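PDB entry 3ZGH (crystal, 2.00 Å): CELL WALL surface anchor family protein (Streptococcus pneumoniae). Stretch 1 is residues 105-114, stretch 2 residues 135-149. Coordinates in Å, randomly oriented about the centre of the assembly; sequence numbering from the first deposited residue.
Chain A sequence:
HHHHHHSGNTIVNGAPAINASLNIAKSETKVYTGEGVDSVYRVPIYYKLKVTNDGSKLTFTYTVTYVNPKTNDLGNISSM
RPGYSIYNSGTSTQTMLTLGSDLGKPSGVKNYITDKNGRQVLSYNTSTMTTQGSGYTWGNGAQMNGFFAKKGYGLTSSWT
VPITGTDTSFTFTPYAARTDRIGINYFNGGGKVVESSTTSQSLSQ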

# COMPACT_ATOMS: atom_id res chain seq x y z
N LYS A 105 9.63 15.68 2.04
CA LYS A 105 9.82 14.80 0.91
C LYS A 105 9.85 13.36 1.40
O LYS A 105 10.58 13.03 2.34
N PRO A 106 9.04 12.49 0.78
CA PRO A 106 9.02 11.08 1.21
C PRO A 106 10.38 10.41 1.06
O PRO A 106 11.16 10.80 0.18
N SER A 107 10.67 9.43 1.91
CA SER A 107 11.87 8.61 1.78
C SER A 107 11.73 7.70 0.55
O SER A 107 10.70 7.72 -0.15
N GLY A 108 12.76 6.87 0.33
CA GLY A 108 12.65 5.73 -0.55
C GLY A 108 11.54 4.81 -0.04
O GLY A 108 11.17 4.82 1.16
N VAL A 109 10.99 4.01 -0.96
CA VAL A 109 9.91 3.09 -0.63
C VAL A 109 10.50 1.68 -0.59
O VAL A 109 10.93 1.14 -1.65
N LYS A 110 10.57 1.08 0.59
CA LYS A 110 11.04 -0.30 0.69
C LYS A 110 9.92 -1.20 0.18
O LYS A 110 8.73 -0.89 0.38
N ASN A 111 10.28 -2.26 -0.52
CA ASN A 111 9.30 -3.26 -0.99
C ASN A 111 9.70 -4.64 -0.50
O ASN A 111 10.89 -4.99 -0.53
N TYR A 112 8.73 -5.42 -0.06
CA TYR A 112 9.02 -6.74 0.47
C TYR A 112 7.78 -7.60 0.48
O TYR A 112 6.68 -7.09 0.36
N ILE A 113 7.98 -8.92 0.57
CA ILE A 113 6.89 -9.85 0.73
C ILE A 113 6.76 -10.11 2.23
O ILE A 113 7.77 -10.32 2.93
N THR A 114 5.52 -10.08 2.73
CA THR A 114 5.25 -10.39 4.12
C THR A 114 4.39 -11.62 4.23
O THR A 114 3.58 -11.92 3.34
N GLY A 135 0.61 15.11 -6.45
CA GLY A 135 1.19 14.25 -5.44
C GLY A 135 2.32 13.39 -6.00
O GLY A 135 3.08 13.85 -6.84
N TYR A 136 2.40 12.16 -5.51
CA TYR A 136 3.54 11.28 -5.76
C TYR A 136 3.08 9.90 -6.25
O TYR A 136 1.99 9.41 -5.89
N THR A 137 3.94 9.26 -7.05
CA THR A 137 3.85 7.81 -7.25
C THR A 137 5.26 7.26 -7.11
O THR A 137 6.20 8.02 -6.89
N TRP A 138 5.42 5.95 -7.23
CA TRP A 138 6.75 5.39 -7.30
C TRP A 138 6.88 4.38 -8.43
O TRP A 138 5.89 3.86 -8.94
N GLY A 139 8.13 4.14 -8.84
CA GLY A 139 8.45 3.22 -9.92
C GLY A 139 9.39 2.10 -9.46
O GLY A 139 9.62 1.93 -8.26
N ASN A 140 9.94 1.35 -10.41
CA ASN A 140 10.60 0.10 -10.06
C ASN A 140 9.67 -0.64 -9.09
O ASN A 140 10.11 -1.11 -8.03
N GLY A 141 8.39 -0.72 -9.46
CA GLY A 141 7.37 -1.26 -8.57
C GLY A 141 7.52 -2.77 -8.46
O GLY A 141 7.79 -3.46 -9.46
N ALA A 142 7.38 -3.27 -7.25
CA ALA A 142 7.58 -4.69 -6.98
C ALA A 142 6.32 -5.47 -7.34
O ALA A 142 5.24 -4.89 -7.53
N GLN A 143 6.43 -6.79 -7.37
CA GLN A 143 5.25 -7.61 -7.66
C GLN A 143 5.18 -8.87 -6.79
O GLN A 143 6.19 -9.32 -6.27
N MET A 144 3.99 -9.44 -6.67
CA MET A 144 3.84 -10.69 -5.96
C MET A 144 3.28 -11.76 -6.87
O MET A 144 2.18 -11.60 -7.44
N ASN A 145 4.03 -12.85 -7.02
CA ASN A 145 3.59 -13.98 -7.82
C ASN A 145 2.48 -14.77 -7.09
O ASN A 145 2.39 -14.77 -5.87
N GLY A 146 1.69 -15.50 -7.88
CA GLY A 146 0.65 -16.38 -7.38
C GLY A 146 1.15 -17.40 -6.36
O GLY A 146 0.45 -17.63 -5.38
N PHE A 147 2.32 -18.02 -6.54
CA PHE A 147 2.73 -19.02 -5.54
C PHE A 147 2.93 -18.40 -4.14
O PHE A 147 2.76 -19.09 -3.13
N PHE A 148 3.25 -17.11 -4.07
CA PHE A 148 3.30 -16.43 -2.76
C PHE A 148 1.88 -16.05 -2.27
O PHE A 148 1.54 -16.23 -1.08
N ALA A 149 1.06 -15.51 -3.16
CA ALA A 149 -0.31 -15.08 -2.81
C ALA A 149 -1.06 -16.26 -2.19
O ALA A 149 -1.80 -16.11 -1.22

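Ile113 has the most area covered. With chi1 and chi2 both m, it brings CD1 to 4.0 Å from CB of Met144, whose chi1 and chi2 are both t, while its CG1 lies 4.2 Å from CD2 of Phe148. A branched aliphatic chain suits this place because it offers two carbons, CD1 to Met144 and CG1 to Phe148. Phe148, chi1 m, leans in from the helix that follows the strand of Met144.

The two stretches meet mainly through side chains, with no direct hydrogen bond between them, and together they bury 456 Å². Along stretch 1, Val109, Asn111 and Ile113, at alternate positions, point toward stretch 2, while Tyr112 and Thr114 point away; Pro106, in the preceding loop, also faces in.

Further along, Val109 (chi1 t) sets CG1 over one face of the Trp138 indole, 4.0 Å from CE2. The methyl sits nearly on the normal of the five-membered ring, a CH-pi contact for which a compact branched residue and a broad flat ring are well matched. Trp138 adopts chi1 p. Pro106 and Tyr136 (chi1 m) repeat the theme: Pro106 CD is 3.7 Å from Tyr136 CE1, and Pro106 CG lies almost directly above the ring centre. The constrained pyrrolidine ring presents its CH groups to the aromatic face.

Between Val109 and Ile113, Asn111 (chi1 m) turns the contact polar. Its CB packs 3.6 Å from CB of Ala142, where a small methyl allows close approach. Asn111 OD1 and Trp138 NE1 are 4.2 Å apart, too far for a direct bond, and a water bridges them: it donates to Asn111 OD1 at 2.7 Å and accepts from Trp138 NE1 at 2.9 Å and from the backbone Ala142 N at 3.3 Å. The amide thus supplies an acceptor for this water, and the indole NH is satisfied despite its burial.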

# COMPACT_ATOMS: atom_id res chain seq x y z
CB LYS A 105 11.12 15.18 0.21
CG LYS A 105 11.62 14.20 -0.80
CD LYS A 105 12.85 14.76 -1.51
CE LYS A 105 13.81 13.65 -1.92
NZ LYS A 105 14.51 13.07 -0.73
CB PRO A 106 8.04 10.43 0.23
CG PRO A 106 7.22 11.55 -0.31
CD PRO A 106 8.10 12.75 -0.33
CB SER A 107 12.02 7.72 3.01
OG SER A 107 10.96 6.75 3.05
CB VAL A 109 8.82 3.17 -1.70
CG1 VAL A 109 7.71 2.15 -1.44
CG2 VAL A 109 8.24 4.58 -1.78
CB LYS A 110 11.37 -0.64 2.13
CG LYS A 110 12.60 0.12 2.70
CD LYS A 110 12.92 -0.37 4.10
CE LYS A 110 13.91 0.53 4.84
NZ LYS A 110 15.25 0.63 4.18
CB ASN A 111 9.28 -3.30 -2.52
CG ASN A 111 8.82 -2.01 -3.12
OD1 ASN A 111 7.68 -1.62 -2.94
ND2 ASN A 111 9.68 -1.36 -3.88
CB TYR A 112 9.68 -6.67 1.86
CG TYR A 112 9.06 -5.77 2.89
CD1 TYR A 112 8.33 -6.31 3.95
CD2 TYR A 112 9.23 -4.39 2.84
CE1 TYR A 112 7.74 -5.46 4.94
CE2 TYR A 112 8.65 -3.54 3.83
CZ TYR A 112 7.91 -4.10 4.87
OH TYR A 112 7.34 -3.31 5.86
CB ILE A 113 7.18 -11.17 0.00
CG1 ILE A 113 7.33 -10.92 -1.51
CG2 ILE A 113 6.07 -12.20 0.27
CD1 ILE A 113 6.03 -10.47 -2.17
CB THR A 114 4.50 -9.25 4.85
OG1 THR A 114 3.41 -8.81 4.04
CG2 THR A 114 5.45 -8.07 5.12
CB TYR A 136 4.33 11.08 -4.45
CG TYR A 136 4.95 12.33 -3.87
CD1 TYR A 136 6.26 12.68 -4.17
CD2 TYR A 136 4.22 13.16 -3.04
CE1 TYR A 136 6.83 13.84 -3.67
CE2 TYR A 136 4.79 14.33 -2.51
CZ TYR A 136 6.09 14.66 -2.84
OH TYR A 136 6.67 15.80 -2.32
CB THR A 137 3.35 7.42 -8.66
OG1 THR A 137 2.38 8.37 -9.11
CG2 THR A 137 2.72 6.04 -8.66
CB TRP A 138 7.16 4.82 -5.95
CG TRP A 138 6.37 3.63 -5.42
CD1 TRP A 138 6.61 2.30 -5.68
CD2 TRP A 138 5.26 3.66 -4.52
NE1 TRP A 138 5.72 1.51 -4.98
CE2 TRP A 138 4.88 2.33 -4.27
CE3 TRP A 138 4.55 4.70 -3.89
CZ2 TRP A 138 3.81 2.01 -3.43
CZ3 TRP A 138 3.51 4.38 -3.06
CH2 TRP A 138 3.14 3.05 -2.83
CB ASN A 140 11.96 0.35 -9.41
CG ASN A 140 13.06 0.69 -10.42
OD1 ASN A 140 13.00 0.26 -11.58
ND2 ASN A 140 14.06 1.44 -9.99
CB ALA A 142 7.92 -4.88 -5.49
CB GLN A 143 5.21 -7.98 -9.15
CG GLN A 143 6.41 -8.75 -9.66
CD GLN A 143 6.40 -8.89 -11.19
OE1 GLN A 143 5.75 -9.78 -11.74
NE2 GLN A 143 7.08 -7.99 -11.88
CB MET A 144 2.91 -10.52 -4.75
CG MET A 144 2.61 -11.86 -4.07
SD MET A 144 1.92 -11.69 -2.42
CE MET A 144 0.31 -10.97 -2.76
CB ASN A 145 4.76 -14.93 -8.11
CG ASN A 145 5.80 -14.33 -9.08
OD1 ASN A 145 5.59 -13.28 -9.70
ND2 ASN A 145 6.90 -15.03 -9.23
CB PHE A 147 3.96 -19.85 -5.97
CG PHE A 147 5.16 -19.03 -6.25
CD1 PHE A 147 5.96 -18.56 -5.22
CD2 PHE A 147 5.49 -18.71 -7.56
CE1 PHE A 147 7.07 -17.77 -5.49
CE2 PHE A 147 6.59 -17.93 -7.84
CZ PHE A 147 7.39 -17.45 -6.81
CB PHE A 148 4.17 -15.16 -2.82
CG PHE A 148 5.67 -15.42 -2.79
CD1 PHE A 148 6.21 -16.50 -2.09
CD2 PHE A 148 6.55 -14.56 -3.44
CE1 PHE A 148 7.58 -16.69 -2.03
CE2 PHE A 148 7.92 -14.76 -3.40
CZ PHE A 148 8.44 -15.83 -2.70
CB ALA A 149 -1.03 -14.57 -4.05
O HOH W 1 5.95 -1.40 -5.00